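Local coordinates for protein phospholipase C-beta (PLC-beta) (Sepia officinalis, PDB 3QR0) that is a phospholipase C-beta, a multidomain protein with PH, EF-hand, TIM-barrel and C2 modules and a bound calcium ion, at residues Y222-E230 and K655-S663. Sequence-based numbering, arbitrary orientation.
Sequences YLALLERSE and KIISAQFLS
Ser-658 and Glu-230 form the one hydrogen bond between segments 222-230 and 655-663, which meet where the EF-hand region packs on the C2 domain. Residues 222-230 run from the end of helix 215-225 into a loop. Residues 655-663 belong to C2 strand 650-660 and the turn after it. The strand carries a classic beta bulge, with Ile-657 and Ser-658 set opposite the single residue Phe-764 of neighbouring strand 761-771, and both side chains point toward the EF-hand segment.

Polar contacts centre on one carboxylate oxygen. Ser-658 OG donates to Glu-230 OE2 at 2.7 Å, from above the carboxylate plane. Arg-228 makes a side-on salt bridge to the same oxygen, with NE and NH2 both 2.9 Å from Glu-230 OE2, which sits in the guanidinium plane. Three donors therefore converge on OE2, which would favour a charged carboxylate. Glu-230 CG stands between its backbone N and carbonyl carbon (chi1 65°), and a bend at chi2 brings the carboxylate to Ser-658. Arg-228 NH1 donates to Tyr-222 OH. Gln-151 bonds both this hydroxyl and Gln-660 OE1, while His-747 bonds Arg-228 NH2.

Stacking joins Arg-228 to Gln-660. The guanidinium and amide planes are 16° apart, and Gln-660 NE2 lies over the centre of one guanidinium face, 3.3 Å from Arg-228 CZ. The stack uses a face, so the N-H groups stay directed in the guanidinium plane, where Tyr-222 OH and Glu-230 OE2 lie.

Apolar packing gathers around Phe-661. Leu-225 CD2 and Tyr-222 CE1 meet the edge of its ring. The two methyls of Leu-226 divide between two partners: CD1 lies 3.4 Å from Phe-661 CZ, and CD2 packs on Gln-660 CG. At the other end of the interface, Ile-657 CG2 rests 3.6 Å from Glu-230 CB.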
# COMPACT_ATOMS: atom_id res chain seq x y z
N TYR A 222 25.25 -2.79 15.73
CA TYR A 222 23.84 -2.76 16.16
C TYR A 222 23.70 -3.25 17.60
O TYR A 222 23.03 -2.61 18.41
CB TYR A 222 22.96 -3.63 15.24
CG TYR A 222 21.48 -3.63 15.59
CD1 TYR A 222 20.58 -2.82 14.92
CD2 TYR A 222 20.99 -4.46 16.60
CE1 TYR A 222 19.23 -2.82 15.24
CE2 TYR A 222 19.64 -4.47 16.93
CZ TYR A 222 18.76 -3.64 16.25
OH TYR A 222 17.42 -3.64 16.57
N LEU A 223 24.33 -4.38 17.91
CA LEU A 223 24.29 -4.95 19.27
C LEU A 223 24.87 -3.98 20.30
O LEU A 223 24.34 -3.86 21.40
CB LEU A 223 25.04 -6.28 19.33
CG LEU A 223 24.51 -7.43 18.47
CD1 LEU A 223 25.40 -8.67 18.62
CD2 LEU A 223 23.08 -7.76 18.83
N ALA A 224 25.96 -3.31 19.93
CA ALA A 224 26.60 -2.31 20.79
C ALA A 224 25.81 -1.01 20.92
O ALA A 224 25.94 -0.31 21.93
CB ALA A 224 28.00 -2.01 20.28
N LEU A 225 25.01 -0.68 19.91
CA LEU A 225 24.30 0.60 19.89
C LEU A 225 22.99 0.58 20.67
O LEU A 225 22.80 1.36 21.59
CB LEU A 225 24.01 1.04 18.45
CG LEU A 225 23.28 2.39 18.30
CD1 LEU A 225 24.06 3.50 19.00
CD2 LEU A 225 23.06 2.73 16.84
N LEU A 226 22.08 -0.31 20.28
CA LEU A 226 20.76 -0.35 20.90
C LEU A 226 20.79 -1.20 22.16
O LEU A 226 21.49 -2.21 22.22
CB LEU A 226 19.69 -0.87 19.93
CG LEU A 226 19.32 0.11 18.82
CD1 LEU A 226 20.40 0.11 17.76
CD2 LEU A 226 17.97 -0.22 18.21
N GLU A 227 20.03 -0.77 23.16
CA GLU A 227 19.79 -1.55 24.37
C GLU A 227 18.45 -2.27 24.20
O GLU A 227 17.39 -1.75 24.57
CB GLU A 227 19.79 -0.65 25.61
CG GLU A 227 21.19 -0.31 26.11
CD GLU A 227 21.23 0.86 27.09
OE1 GLU A 227 20.23 1.61 27.19
OE2 GLU A 227 22.27 1.03 27.76
N ARG A 228 18.51 -3.46 23.61
CA ARG A 228 17.33 -4.29 23.43
C ARG A 228 17.11 -5.11 24.71
O ARG A 228 17.25 -6.33 24.72
CB ARG A 228 17.50 -5.18 22.20
CG ARG A 228 17.76 -4.40 20.89
CD ARG A 228 16.58 -3.52 20.49
NE ARG A 228 15.34 -4.30 20.44
CZ ARG A 228 14.91 -4.99 19.39
NH1 ARG A 228 15.58 -4.99 18.24
NH2 ARG A 228 13.77 -5.67 19.49
N SER A 229 16.77 -4.40 25.79
CA SER A 229 16.63 -4.95 27.14
C SER A 229 15.71 -6.15 27.22
O SER A 229 15.93 -7.05 28.04
CB SER A 229 16.09 -3.88 28.09
OG SER A 229 16.99 -2.80 28.20
N GLU A 230 14.67 -6.14 26.39
CA GLU A 230 13.66 -7.19 26.37
C GLU A 230 14.20 -8.58 26.03
O GLU A 230 13.59 -9.59 26.40
CB GLU A 230 12.54 -6.83 25.38
CG GLU A 230 12.95 -6.77 23.89
CD GLU A 230 13.41 -5.39 23.43
OE1 GLU A 230 13.92 -4.62 24.27
OE2 GLU A 230 13.26 -5.07 22.23
N LYS A 655 0.99 -7.38 22.32
CA LYS A 655 1.81 -6.75 23.33
C LYS A 655 2.87 -5.90 22.64
O LYS A 655 3.71 -6.42 21.91
CB LYS A 655 2.48 -7.81 24.21
CG LYS A 655 3.30 -7.24 25.36
CD LYS A 655 4.06 -8.33 26.09
CE LYS A 655 4.93 -7.75 27.20
NZ LYS A 655 4.15 -6.91 28.16
N ILE A 656 2.81 -4.58 22.85
CA ILE A 656 3.81 -3.66 22.32
C ILE A 656 4.99 -3.61 23.28
O ILE A 656 4.85 -3.15 24.42
CB ILE A 656 3.23 -2.23 22.12
CG1 ILE A 656 2.02 -2.26 21.18
CG2 ILE A 656 4.30 -1.28 21.57
CD1 ILE A 656 2.32 -2.78 19.77
N ILE A 657 6.15 -4.08 22.83
CA ILE A 657 7.31 -4.23 23.70
C ILE A 657 8.27 -3.05 23.56
O ILE A 657 8.60 -2.40 24.55
CB ILE A 657 8.05 -5.56 23.40
CG1 ILE A 657 7.14 -6.75 23.71
CG2 ILE A 657 9.32 -5.67 24.22
CD1 ILE A 657 7.66 -8.06 23.17
N SER A 658 8.69 -2.77 22.33
CA SER A 658 9.65 -1.71 22.09
C SER A 658 9.57 -1.21 20.65
O SER A 658 8.80 -1.72 19.85
CB SER A 658 11.07 -2.21 22.38
OG SER A 658 11.45 -3.21 21.46
N ALA A 659 10.35 -0.18 20.35
CA ALA A 659 10.50 0.32 18.98
C ALA A 659 11.94 0.71 18.73
O ALA A 659 12.68 0.99 19.66
CB ALA A 659 9.57 1.50 18.74
N GLN A 660 12.33 0.70 17.45
CA GLN A 660 13.68 1.05 17.05
C GLN A 660 13.66 2.11 15.96
O GLN A 660 12.85 2.05 15.04
CB GLN A 660 14.43 -0.18 16.52
CG GLN A 660 14.56 -1.32 17.54
CD GLN A 660 13.31 -2.16 17.65
OE1 GLN A 660 12.75 -2.59 16.64
NE2 GLN A 660 12.87 -2.40 18.89
N PHE A 661 14.57 3.08 16.08
CA PHE A 661 14.84 4.05 15.03
C PHE A 661 13.60 4.79 14.56
O PHE A 661 13.37 4.92 13.36
CB PHE A 661 15.53 3.38 13.85
CG PHE A 661 16.80 2.67 14.21
CD1 PHE A 661 17.91 3.39 14.62
CD2 PHE A 661 16.88 1.29 14.13
CE1 PHE A 661 19.08 2.74 14.96
CE2 PHE A 661 18.05 0.64 14.46
CZ PHE A 661 19.15 1.36 14.88
N LEU A 662 12.81 5.27 15.51
CA LEU A 662 11.61 6.03 15.17
C LEU A 662 11.95 7.38 14.56
O LEU A 662 11.19 7.90 13.76
CB LEU A 662 10.73 6.23 16.40
CG LEU A 662 10.06 4.98 16.95
CD1 LEU A 662 9.14 5.37 18.10
CD2 LEU A 662 9.27 4.23 15.86
N SER A 663 13.10 7.95 14.95
CA SER A 663 13.44 9.31 14.52
C SER A 663 14.94 9.61 14.63
O SER A 663 15.67 8.97 15.39
CB SER A 663 12.66 10.32 15.37
OG SER A 663 13.04 11.64 15.04